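Local coordinates for D-glycero-D-manno-heptose 1-phosphate kinase (Bacteroides thetaiotaomicron, PDB 3K85), which probably transfers phosphate from ATP to a sugar phosphate, D-glycero-D-manno-heptose 1-phosphate, as a member of the GHMP kinase family, at residues Leu14-Asp20 and Leu31-Ala35; Ala144-Arg149 and Gly157-Gln161; Met199-Thr204 and Asn323-Phe329; Phe254-Leu258 and Ile303-Val307. One frame throughout, in Å; residues are numbered along the deposited sequence.

Contact 1: Leu14-Asp20 and Leu31-Ala35; sequences LAGGGSD and LILNA
Ala-15 and Leu-33 face each other as an antiparallel hydrogen-bonded pair. The bond from Leu-33 N to Ala-15 O is 3.0 Å long and almost straight, at 178°; the return bond, from Ala-15 N to Leu-33 O, has the same length but bends to 143°. Leu-14 is also set against Leu-33, with CB at 3.1 Å from Leu-33 O, and its CD1 reaches the methyl of Ala-35. Two residues opposite one make a classic beta bulge at the end of strand 4-15, where the chain leaves the sheet for a glycine-rich turn that probably corresponds to the first conserved motif of GHMP kinases. Gly-16, at positive phi, brings its CA to 3.3 Å from Leu-31 O in a CA-H...O contact. The turn then curls back: Ser-19 N bonds to Gly-16 O, and the Ser-19 hydroxyl, turned between its own backbone N and carbonyl carbon (chi1 70°), points at the start of strand 30-37, with OG 2.8 Å from Leu-31 O and 2.9 Å from Gly-16 O, two acceptors for one hydroxyl proton. Farther along, the CD1 methyl of Ile-32 presses on Asp-20, 3.3 Å from CG of that carboxylate. Asp-20 OD1 receives Gly-18 N nearly along its C-O axis, bracing the turn from within, and OD2 is held by the backbone N of Gln-159. The Asn-34 amide is fixed by Gln-159 as well, through ND2. On the side carrying Ala-15 and Leu-33, Thr-242 of helix 230-246 covers both side chains.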
loop_
_atom_site.group_PDB
_atom_site.type_symbol
_atom_site.label_atom_id
_atom_site.label_comp_id
_atom_site.label_asym_id
_atom_site.label_seq_id
_atom_site.Cartn_x
_atom_site.Cartn_y
_atom_site.Cartn_z
ATOM N N LEU A 14 15.282 1.340 4.833
ATOM C CA LEU A 14 15.373 -0.098 4.678
ATOM C C LEU A 14 16.230 -0.515 3.497
ATOM O O LEU A 14 17.015 -1.452 3.615
ATOM C CB LEU A 14 13.972 -0.708 4.581
ATOM C CG LEU A 14 13.149 -0.450 5.853
ATOM C CD1 LEU A 14 11.762 -1.020 5.721
ATOM C CD2 LEU A 14 13.866 -1.066 7.043
ATOM N N ALA A 15 16.102 0.178 2.367
ATOM C CA ALA A 15 16.884 -0.177 1.181
ATOM C C ALA A 15 16.837 0.861 0.065
ATOM O O ALA A 15 15.908 1.671 -0.015
ATOM C CB ALA A 15 16.422 -1.517 0.638
ATOM N N GLY A 16 17.853 0.812 -0.799
ATOM C CA GLY A 16 17.943 1.722 -1.925
ATOM C C GLY A 16 18.533 3.062 -1.551
ATOM O O GLY A 16 18.640 3.958 -2.390
ATOM N N GLY A 17 18.921 3.199 -0.291
ATOM C CA GLY A 17 19.480 4.454 0.172
ATOM C C GLY A 17 20.581 4.983 -0.725
ATOM O O GLY A 17 21.603 4.327 -0.922
ATOM N N GLY A 18 20.373 6.167 -1.282
ATOM C CA GLY A 18 21.382 6.755 -2.141
ATOM C C GLY A 18 20.899 6.937 -3.560
ATOM O O GLY A 18 21.268 7.909 -4.223
ATOM N N SER A 19 20.063 6.010 -4.023
ATOM C CA SER A 19 19.541 6.061 -5.378
ATOM C C SER A 19 18.620 7.251 -5.556
ATOM O O SER A 19 18.235 7.583 -6.675
ATOM C CB SER A 19 18.786 4.768 -5.714
ATOM O OG SER A 19 17.571 4.664 -4.986
ATOM N N ASP A 20 18.274 7.895 -4.447
ATOM C CA ASP A 20 17.382 9.048 -4.476
ATOM C C ASP A 20 18.100 10.371 -4.669
ATOM O O ASP A 20 17.468 11.395 -4.912
ATOM C CB ASP A 20 16.578 9.112 -3.180
ATOM C CG ASP A 20 17.461 9.151 -1.943
ATOM O OD1 ASP A 20 18.335 8.264 -1.809
ATOM O OD2 ASP A 20 17.274 10.066 -1.104
ATOM N N LEU A 31 15.179 4.195 -6.520
ATOM C CA LEU A 31 14.224 3.278 -5.916
ATOM C C LEU A 31 14.494 3.200 -4.423
ATOM O O LEU A 31 15.621 2.935 -3.995
ATOM C CB LEU A 31 14.323 1.887 -6.562
ATOM C CG LEU A 31 13.731 1.802 -7.969
ATOM C CD1 LEU A 31 13.905 0.399 -8.520
ATOM C CD2 LEU A 31 12.261 2.178 -7.932
ATOM N N ILE A 32 13.453 3.440 -3.632
ATOM C CA ILE A 32 13.591 3.423 -2.191
ATOM C C ILE A 32 12.496 2.732 -1.392
ATOM O O ILE A 32 11.301 2.893 -1.655
ATOM C CB ILE A 32 13.735 4.858 -1.663
ATOM C CG1 ILE A 32 15.190 5.301 -1.829
ATOM C CG2 ILE A 32 13.277 4.944 -0.203
ATOM C CD1 ILE A 32 15.494 6.640 -1.254
ATOM N N LEU A 33 12.921 1.964 -0.397
ATOM C CA LEU A 33 11.991 1.295 0.498
ATOM C C LEU A 33 12.335 1.773 1.894
ATOM O O LEU A 33 13.393 1.445 2.424
ATOM C CB LEU A 33 12.140 -0.226 0.438
ATOM C CG LEU A 33 11.095 -0.944 1.301
ATOM C CD1 LEU A 33 9.717 -0.700 0.715
ATOM C CD2 LEU A 33 11.378 -2.432 1.348
ATOM N N ASN A 34 11.456 2.573 2.480
ATOM C CA ASN A 34 11.680 3.071 3.832
ATOM C C ASN A 34 10.385 3.016 4.645
ATOM O O ASN A 34 9.292 2.792 4.110
ATOM C CB ASN A 34 12.240 4.503 3.812
ATOM C CG ASN A 34 11.344 5.477 3.076
ATOM O OD1 ASN A 34 10.130 5.291 3.001
ATOM N ND2 ASN A 34 11.944 6.539 2.534
ATOM N N ALA A 35 10.512 3.243 5.940
ATOM C CA ALA A 35 9.355 3.163 6.821
ATOM C C ALA A 35 9.518 4.082 8.008
ATOM O O ALA A 35 10.576 4.102 8.630
ATOM C CB ALA A 35 9.188 1.726 7.299
#

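Contact 2: Ala144-Arg149 and Gly157-Gln161; sequences AYEIER and GKQDQ
The ring of Tyr-145 takes Gly-157 O at its edge, near the ring plane, with CE1 3.1 Å from that oxygen, while one face is covered by CG of Arg-149, 3.3 Å above the plane and offset toward the rim. The guanidinium of Arg-149, as modelled, has Gly-157 N over one face and Tyr-145 CE1 at its edge; NH1 comes too close to Gly-157 O, so the exact position of the group is doubtful. These groups join helix 137-151 to the start of helix 159-166 in the N-terminal, S5-like part of the GHMP kinase fold, and the centre of the contact is a knob into a hole: the side chain of Gln-161 sits among Ala-144, Tyr-145, Glu-148 and Arg-149. Its CG rests on the methyl of Ala-144 at 3.8 Å. A bend at chi2 (82°) turns the amide toward Glu-148 and Arg-149, its plane 65° from the Tyr-145 ring and 83° from the guanidinium. Lys-158, the N-cap residue, lays its CG against Tyr-145 CE1 at 3.5 Å and sends NZ on to Asp-20 O, Ser-22 and Ser-25. Glu-148, extended beyond CG, is claimed chiefly by Ser-117 at OE1 and Ser-116 at OE2. These serines probably belong to the glycine-rich phosphate-binding loop of GHMP kinases, so Glu-148 would tie helix 137-151 to that loop. Gln-161 NE2 lies 2.9 Å from Glu-148 OE1 at a poor angle for bonding, and 3.0 Å from Arg-149 NH1, a pairing of two donors.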
loop_
_atom_site.group_PDB
_atom_site.type_symbol
_atom_site.label_atom_id
_atom_site.label_comp_id
_atom_site.label_asym_id
_atom_site.label_seq_id
_atom_site.Cartn_x
_atom_site.Cartn_y
_atom_site.Cartn_z
ATOM N N ALA A 144 9.048 20.967 1.033
ATOM C CA ALA A 144 10.016 20.743 2.096
ATOM C C ALA A 144 11.406 20.538 1.513
ATOM O O ALA A 144 12.394 21.039 2.052
ATOM C CB ALA A 144 9.610 19.527 2.937
ATOM N N TYR A 145 11.476 19.792 0.415
ATOM C CA TYR A 145 12.743 19.525 -0.248
ATOM C C TYR A 145 13.298 20.835 -0.782
ATOM O O TYR A 145 14.504 21.074 -0.737
ATOM C CB TYR A 145 12.545 18.565 -1.416
ATOM C CG TYR A 145 13.811 18.246 -2.177
ATOM C CD1 TYR A 145 14.725 17.313 -1.689
ATOM C CD2 TYR A 145 14.088 18.865 -3.399
ATOM C CE1 TYR A 145 15.886 16.992 -2.403
ATOM C CE2 TYR A 145 15.245 18.559 -4.124
ATOM C CZ TYR A 145 16.140 17.619 -3.623
ATOM O OH TYR A 145 17.275 17.292 -4.346
ATOM N N GLU A 146 12.411 21.685 -1.287
ATOM C CA GLU A 146 12.843 22.956 -1.835
ATOM C C GLU A 146 13.323 23.951 -0.785
ATOM O O GLU A 146 14.301 24.666 -1.019
ATOM C CB GLU A 146 11.734 23.565 -2.695
ATOM C CG GLU A 146 11.784 23.051 -4.127
ATOM C CD GLU A 146 10.669 23.587 -4.991
ATOM O OE1 GLU A 146 10.431 24.814 -4.962
ATOM O OE2 GLU A 146 10.036 22.780 -5.708
ATOM N N ILE A 147 12.660 23.995 0.369
ATOM C CA ILE A 147 13.072 24.913 1.423
ATOM C C ILE A 147 14.427 24.501 1.968
ATOM O O ILE A 147 15.334 25.318 2.112
ATOM C CB ILE A 147 12.093 24.915 2.600
ATOM C CG1 ILE A 147 10.770 25.547 2.193
ATOM C CG2 ILE A 147 12.692 25.683 3.771
ATOM C CD1 ILE A 147 9.689 25.377 3.252
ATOM N N GLU A 148 14.558 23.216 2.264
ATOM C CA GLU A 148 15.784 22.683 2.832
ATOM C C GLU A 148 16.962 22.648 1.863
ATOM O O GLU A 148 18.031 23.173 2.155
ATOM C CB GLU A 148 15.494 21.285 3.386
ATOM C CG GLU A 148 16.694 20.477 3.855
ATOM C CD GLU A 148 16.272 19.248 4.662
ATOM O OE1 GLU A 148 15.164 18.717 4.403
ATOM O OE2 GLU A 148 17.049 18.807 5.541
ATOM N N ARG A 149 16.752 22.040 0.705
ATOM C CA ARG A 149 17.798 21.896 -0.295
ATOM C C ARG A 149 18.215 23.159 -1.058
ATOM O O ARG A 149 19.402 23.347 -1.313
ATOM C CB ARG A 149 17.390 20.791 -1.273
ATOM C CG ARG A 149 17.230 19.423 -0.600
ATOM C CD ARG A 149 18.591 18.793 -0.316
ATOM N NE ARG A 149 18.700 18.206 1.022
ATOM C CZ ARG A 149 17.979 17.180 1.464
ATOM N NH1 ARG A 149 17.077 16.613 0.681
ATOM N NH2 ARG A 149 18.175 16.705 2.687
ATOM N N GLY A 157 19.463 13.752 -0.133
ATOM C CA GLY A 157 18.523 13.074 -1.014
ATOM C C GLY A 157 17.084 13.568 -0.950
ATOM O O GLY A 157 16.819 14.710 -0.576
ATOM N N LYS A 158 16.137 12.704 -1.301
ATOM C CA LYS A 158 14.736 13.107 -1.301
ATOM C C LYS A 158 13.846 12.200 -0.459
ATOM O O LYS A 158 12.758 12.596 -0.047
ATOM C CB LYS A 158 14.200 13.120 -2.736
ATOM C CG LYS A 158 15.117 13.803 -3.753
ATOM C CD LYS A 158 14.616 13.585 -5.174
ATOM C CE LYS A 158 15.604 14.110 -6.230
ATOM N NZ LYS A 158 16.867 13.307 -6.319
ATOM N N GLN A 159 14.304 10.988 -0.195
ATOM C CA GLN A 159 13.489 10.050 0.557
ATOM C C GLN A 159 12.948 10.576 1.893
ATOM O O GLN A 159 11.781 10.331 2.225
ATOM C CB GLN A 159 14.242 8.729 0.761
ATOM C CG GLN A 159 15.402 8.776 1.733
ATOM C CD GLN A 159 15.823 7.390 2.155
ATOM O OE1 GLN A 159 14.986 6.574 2.544
ATOM N NE2 GLN A 159 17.121 7.110 2.087
ATOM N N ASP A 160 13.778 11.316 2.629
ATOM C CA ASP A 160 13.406 11.876 3.929
ATOM C C ASP A 160 12.176 12.766 3.932
ATOM O O ASP A 160 11.296 12.609 4.776
ATOM C CB ASP A 160 14.571 12.673 4.528
ATOM C CG ASP A 160 15.787 11.816 4.793
ATOM O OD1 ASP A 160 15.740 10.595 4.503
ATOM O OD2 ASP A 160 16.792 12.370 5.288
ATOM N N GLN A 161 12.106 13.717 3.015
ATOM C CA GLN A 161 10.943 14.595 2.995
ATOM C C GLN A 161 9.644 13.822 2.754
ATOM O O GLN A 161 8.633 14.046 3.426
ATOM C CB GLN A 161 11.088 15.681 1.918
ATOM C CG GLN A 161 12.106 16.775 2.241
ATOM C CD GLN A 161 13.540 16.377 1.926
ATOM O OE1 GLN A 161 13.845 15.214 1.675
ATOM N NE2 GLN A 161 14.432 17.362 1.941
#

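Contact 3: Met199-Thr204 and Asn323-Phe329; sequences MVLYFT and NGFVMPF
Along one edge of the C-terminal sheet, strand 199-202 meets the segment 323-329, with Tyr-202 and Val-326 bridged through their backbones. The firm link is Met-327 N to Leu-201 O, 2.7 Å with an angle of 149° at the hydrogen. Phe-203 N also donates to Phe-325 O, though the place of that oxygen is less sure. Tyr-202 runs alongside the partner chain: CG stands anti to the backbone N, chi1 179°, which carries the ring along the chain until OH receives a weak bond from Gly-324 N at 2.9 Å. Because strand 199-202 pairs with strand 303-306 on its other edge, the segment 323-329, which follows helix 309-320, takes the outer place, consistent with the ferredoxin-like C-terminal domain of GHMP kinases, although it is not a regular strand here. Apolar side chains fill the flanks. Val-200 CG1 meets Val-326 CG1 at 3.7 Å, crossing at about a right angle, under helix 309-320, which covers Val-200 through Val-315 and Val-316. On the flank of Leu-201, Phe-329 brings CD2 to 3.6 Å from Leu-201 CG, and its CZ touches CE of selenomethionine Met-199 at 3.5 Å; Leu-12 of strand 4-15 packs on all three. Phe-203 CE1 lies 3.4 Å from CB of selenomethionine Met-327, and the Phe-203 and Phe-325 rings are oblique, their planes 60° apart and their centroids at 5.9 Å. Phe-302 then meets Phe-203 edge-to-face.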
loop_
_atom_site.group_PDB
_atom_site.type_symbol
_atom_site.label_atom_id
_atom_site.label_comp_id
_atom_site.label_asym_id
_atom_site.label_seq_id
_atom_site.Cartn_x
_atom_site.Cartn_y
_atom_site.Cartn_z
HETATM N N MSE A 199 14.452 -6.669 14.924
HETATM C CA MSE A 199 15.373 -5.550 14.723
HETATM C C MSE A 199 15.858 -4.788 15.939
HETATM O O MSE A 199 15.132 -4.581 16.911
HETATM C CB MSE A 199 14.776 -4.546 13.742
HETATM C CG MSE A 199 14.849 -4.980 12.302
HETATM SE SE MSE A 199 13.862 -3.785 11.148
HETATM C CE MSE A 199 14.612 -2.092 11.743
ATOM N N VAL A 200 17.107 -4.352 15.853
ATOM C CA VAL A 200 17.732 -3.590 16.915
ATOM C C VAL A 200 18.312 -2.294 16.333
ATOM O O VAL A 200 19.045 -2.319 15.342
ATOM C CB VAL A 200 18.863 -4.404 17.584
ATOM C CG1 VAL A 200 19.333 -3.703 18.854
ATOM C CG2 VAL A 200 18.375 -5.803 17.899
ATOM N N LEU A 201 17.953 -1.170 16.943
ATOM C CA LEU A 201 18.437 0.144 16.536
ATOM C C LEU A 201 19.520 0.557 17.520
ATOM O O LEU A 201 19.238 0.769 18.700
ATOM C CB LEU A 201 17.304 1.163 16.588
ATOM C CG LEU A 201 16.609 1.532 15.281
ATOM C CD1 LEU A 201 16.845 3.010 15.013
ATOM C CD2 LEU A 201 17.134 0.677 14.134
ATOM N N TYR A 202 20.753 0.685 17.045
ATOM C CA TYR A 202 21.851 1.053 17.933
ATOM C C TYR A 202 22.715 2.226 17.465
ATOM O O TYR A 202 23.311 2.192 16.388
ATOM C CB TYR A 202 22.742 -0.171 18.174
ATOM C CG TYR A 202 23.929 0.103 19.062
ATOM C CD1 TYR A 202 23.755 0.555 20.371
ATOM C CD2 TYR A 202 25.233 -0.073 18.590
ATOM C CE1 TYR A 202 24.852 0.828 21.192
ATOM C CE2 TYR A 202 26.339 0.196 19.401
ATOM C CZ TYR A 202 26.141 0.648 20.699
ATOM O OH TYR A 202 27.228 0.933 21.496
ATOM N N PHE A 203 22.777 3.264 18.294
ATOM C CA PHE A 203 23.580 4.442 17.992
ATOM C C PHE A 203 24.909 4.313 18.731
ATOM O O PHE A 203 25.033 3.507 19.652
ATOM C CB PHE A 203 22.873 5.715 18.455
ATOM C CG PHE A 203 21.568 5.979 17.761
ATOM C CD1 PHE A 203 20.457 5.175 17.999
ATOM C CD2 PHE A 203 21.435 7.065 16.902
ATOM C CE1 PHE A 203 19.231 5.452 17.397
ATOM C CE2 PHE A 203 20.214 7.351 16.295
ATOM C CZ PHE A 203 19.110 6.542 16.545
ATOM N N THR A 204 25.900 5.107 18.338
ATOM C CA THR A 204 27.203 5.048 18.992
ATOM C C THR A 204 27.426 6.249 19.906
ATOM O O THR A 204 26.487 6.980 20.229
ATOM C CB THR A 204 28.344 5.001 17.965
ATOM O OG1 THR A 204 28.047 4.023 16.960
ATOM C CG2 THR A 204 29.643 4.620 18.650
ATOM N N ASN A 323 29.756 1.299 24.636
ATOM C CA ASN A 323 29.789 2.716 24.955
ATOM C C ASN A 323 28.575 3.488 24.447
ATOM O O ASN A 323 28.405 4.667 24.759
ATOM C CB ASN A 323 31.079 3.329 24.411
ATOM C CG ASN A 323 31.298 4.742 24.902
ATOM O OD1 ASN A 323 31.115 5.036 26.087
ATOM N ND2 ASN A 323 31.705 5.627 23.997
ATOM N N GLY A 324 27.729 2.817 23.672
ATOM C CA GLY A 324 26.534 3.457 23.148
ATOM C C GLY A 324 25.268 2.828 23.704
ATOM O O GLY A 324 25.328 1.976 24.591
ATOM N N PHE A 325 24.116 3.243 23.183
ATOM C CA PHE A 325 22.839 2.702 23.644
ATOM C C PHE A 325 21.946 2.206 22.513
ATOM O O PHE A 325 22.065 2.645 21.367
ATOM C CB PHE A 325 22.066 3.747 24.459
ATOM C CG PHE A 325 21.702 4.997 23.687
ATOM C CD1 PHE A 325 20.742 5.873 24.189
ATOM C CD2 PHE A 325 22.331 5.318 22.482
ATOM C CE1 PHE A 325 20.413 7.047 23.508
ATOM C CE2 PHE A 325 22.011 6.488 21.792
ATOM C CZ PHE A 325 21.050 7.353 22.308
ATOM N N VAL A 326 21.057 1.277 22.848
ATOM C CA VAL A 326 20.121 0.745 21.873
ATOM C C VAL A 326 18.843 1.566 21.987
ATOM O O VAL A 326 18.310 1.762 23.081
ATOM C CB VAL A 326 19.825 -0.749 22.136
ATOM C CG1 VAL A 326 18.536 -1.170 21.436
ATOM C CG2 VAL A 326 20.985 -1.592 21.631
HETATM N N MSE A 327 18.370 2.063 20.852
HETATM C CA MSE A 327 17.166 2.878 20.818
HETATM C C MSE A 327 15.936 2.048 20.461
HETATM O O MSE A 327 15.797 1.571 19.335
HETATM C CB MSE A 327 17.344 4.025 19.814
HETATM C CG MSE A 327 16.149 4.964 19.697
HETATM SE SE MSE A 327 15.607 5.771 21.387
HETATM C CE MSE A 327 16.461 7.502 21.212
ATOM N N PRO A 328 15.028 1.855 21.429
ATOM C CA PRO A 328 13.810 1.081 21.192
ATOM C C PRO A 328 12.869 1.855 20.271
ATOM O O PRO A 328 12.723 3.075 20.388
ATOM C CB PRO A 328 13.249 0.900 22.596
ATOM C CG PRO A 328 13.649 2.170 23.265
ATOM C CD PRO A 328 15.083 2.326 22.824
ATOM N N PHE A 329 12.221 1.141 19.358
ATOM C CA PHE A 329 11.334 1.797 18.419
ATOM C C PHE A 329 10.214 0.874 17.969
ATOM O O PHE A 329 10.222 -0.325 18.228
ATOM C CB PHE A 329 12.128 2.218 17.178
ATOM C CG PHE A 329 12.430 1.076 16.255
ATOM C CD1 PHE A 329 11.599 0.804 15.174
ATOM C CD2 PHE A 329 13.474 0.198 16.534
ATOM C CE1 PHE A 329 11.799 -0.331 14.389
ATOM C CE2 PHE A 329 13.686 -0.950 15.752
ATOM C CZ PHE A 329 12.847 -1.213 14.682
#

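Contact 4: Phe254-Leu258 and Ile303-Val307; sequences FARIL and IMFVV
Phe-254, the first residue of this helix-on-sheet packing, directs its ring at two residues of the strand: CE2 lies 3.7 Å from Val-306 CG2 and CZ the same distance from CE of selenomethionine Met-304. Helix 251-264 here covers one face of the antiparallel sheet in the C-terminal, ferredoxin-like part of the GHMP kinase fold; the axis of its 254-258 portion passes 9.3 Å from that of strand 303-306, the two directions 140° apart. With chi1 at 175°, CG opposite the backbone N, the Phe-254 ring reaches the strand. Ala-255, the next residue, offers its methyl to the other branch of Val-306, CB to CG1 at 3.8 Å, and also touches Met-290. One helical turn on from Phe-254, Leu-258 closes the group; its backbone N bonds to Phe-254 O, so both side chains emerge on the same flank. Ala-291 and Lys-293 of the neighbouring strand lie against Leu-258 as well. Met-304 runs straight from the strand and bends at chi3, 89°, turning its end methyl onto both Phe-254 and Leu-258. Packing is tight at Leu-258 CD1, which stands 3.5 Å from Met-304 CE and 3.4 Å from Val-306 CG2.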
loop_
_atom_site.group_PDB
_atom_site.type_symbol
_atom_site.label_atom_id
_atom_site.label_comp_id
_atom_site.label_asym_id
_atom_site.label_seq_id
_atom_site.Cartn_x
_atom_site.Cartn_y
_atom_site.Cartn_z
ATOM N N PHE A 254 15.544 -10.720 4.084
ATOM C CA PHE A 254 15.861 -9.315 4.308
ATOM C C PHE A 254 17.248 -9.227 4.939
ATOM O O PHE A 254 18.055 -8.358 4.598
ATOM C CB PHE A 254 14.808 -8.662 5.218
ATOM C CG PHE A 254 15.122 -7.236 5.591
ATOM C CD1 PHE A 254 15.502 -6.310 4.619
ATOM C CD2 PHE A 254 15.039 -6.820 6.915
ATOM C CE1 PHE A 254 15.794 -4.991 4.965
ATOM C CE2 PHE A 254 15.326 -5.508 7.276
ATOM C CZ PHE A 254 15.705 -4.590 6.302
ATOM N N ALA A 255 17.522 -10.140 5.858
ATOM C CA ALA A 255 18.815 -10.173 6.529
ATOM C C ALA A 255 19.914 -10.430 5.487
ATOM O O ALA A 255 20.938 -9.747 5.456
ATOM C CB ALA A 255 18.817 -11.278 7.606
ATOM N N ARG A 256 19.689 -11.409 4.624
ATOM C CA ARG A 256 20.669 -11.725 3.599
ATOM C C ARG A 256 20.988 -10.485 2.759
ATOM O O ARG A 256 22.151 -10.120 2.590
ATOM C CB ARG A 256 20.144 -12.838 2.694
ATOM C CG ARG A 256 21.207 -13.430 1.784
ATOM C CD ARG A 256 20.604 -14.373 0.740
ATOM N NE ARG A 256 19.785 -13.652 -0.231
ATOM C CZ ARG A 256 20.228 -12.631 -0.961
ATOM N NH1 ARG A 256 21.485 -12.212 -0.829
ATOM N NH2 ARG A 256 19.420 -12.025 -1.822
ATOM N N ILE A 257 19.948 -9.833 2.243
ATOM C CA ILE A 257 20.128 -8.647 1.413
ATOM C C ILE A 257 20.929 -7.572 2.142
ATOM O O ILE A 257 21.800 -6.935 1.549
ATOM C CB ILE A 257 18.767 -8.076 0.954
ATOM C CG1 ILE A 257 18.025 -9.128 0.133
ATOM C CG2 ILE A 257 18.970 -6.824 0.118
ATOM C CD1 ILE A 257 16.635 -8.718 -0.254
ATOM N N LEU A 258 20.641 -7.369 3.422
ATOM C CA LEU A 258 21.379 -6.388 4.208
ATOM C C LEU A 258 22.829 -6.842 4.371
ATOM O O LEU A 258 23.756 -6.031 4.337
ATOM C CB LEU A 258 20.757 -6.229 5.590
ATOM C CG LEU A 258 19.629 -5.222 5.775
ATOM C CD1 LEU A 258 19.216 -5.216 7.234
ATOM C CD2 LEU A 258 20.093 -3.839 5.359
ATOM N N ILE A 303 23.634 1.977 13.777
ATOM C CA ILE A 303 23.645 0.684 13.108
ATOM C C ILE A 303 22.292 -0.002 13.247
ATOM O O ILE A 303 21.700 -0.027 14.330
ATOM C CB ILE A 303 24.713 -0.279 13.683
ATOM C CG1 ILE A 303 26.051 0.434 13.857
ATOM C CG2 ILE A 303 24.894 -1.458 12.746
ATOM C CD1 ILE A 303 26.133 1.257 15.114
HETATM N N MSE A 304 21.804 -0.555 12.143
HETATM C CA MSE A 304 20.534 -1.260 12.137
HETATM C C MSE A 304 20.865 -2.742 12.065
HETATM O O MSE A 304 21.478 -3.202 11.104
HETATM C CB MSE A 304 19.703 -0.839 10.927
HETATM C CG MSE A 304 18.320 -1.459 10.864
HETATM SE SE MSE A 304 17.318 -0.808 9.336
HETATM C CE MSE A 304 17.895 -2.115 8.029
ATOM N N PHE A 305 20.474 -3.484 13.092
ATOM C CA PHE A 305 20.740 -4.916 13.140
ATOM C C PHE A 305 19.476 -5.754 12.983
ATOM O O PHE A 305 18.430 -5.432 13.542
ATOM C CB PHE A 305 21.408 -5.281 14.467
ATOM C CG PHE A 305 22.848 -4.880 14.562
ATOM C CD1 PHE A 305 23.807 -5.498 13.766
ATOM C CD2 PHE A 305 23.255 -3.910 15.473
ATOM C CE1 PHE A 305 25.160 -5.158 13.880
ATOM C CE2 PHE A 305 24.603 -3.561 15.595
ATOM C CZ PHE A 305 25.556 -4.188 14.797
ATOM N N VAL A 306 19.583 -6.835 12.220
ATOM C CA VAL A 306 18.466 -7.745 12.007
ATOM C C VAL A 306 18.812 -9.068 12.693
ATOM O O VAL A 306 19.749 -9.751 12.292
ATOM C CB VAL A 306 18.221 -7.989 10.497
ATOM C CG1 VAL A 306 17.248 -9.148 10.296
ATOM C CG2 VAL A 306 17.669 -6.721 9.855
ATOM N N VAL A 307 18.051 -9.425 13.722
ATOM C CA VAL A 307 18.311 -10.653 14.465
ATOM C C VAL A 307 17.076 -11.537 14.683
ATOM O O VAL A 307 15.934 -11.071 14.619
ATOM C CB VAL A 307 18.937 -10.316 15.842
ATOM C CG1 VAL A 307 17.961 -9.494 16.668
ATOM C CG2 VAL A 307 19.333 -11.585 16.571
#

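In the fold
Along the chain contact 1 closes before contact 2 opens, both precede the others, and contact 4 is nested within the loop closed by contact 3. Contacts 1 and 2, centres 14 Å apart, meet directly where Asp-20 and Asn-34 reach Lys-158 and Gln-159. Contacts 3 and 4, also 14 Å apart between centres, share a sheet in which strands 199-202 and 303-306 are neighbours. Contacts 2 and 4 lie about 27 Å apart between centres, one in the N-terminal and the other in the C-terminal part of the fold. Contact 1 touches contact 4 through Leu-14, placing the glycine-rich turn where the two parts meet, consistent with an active site between them as in other GHMP kinases.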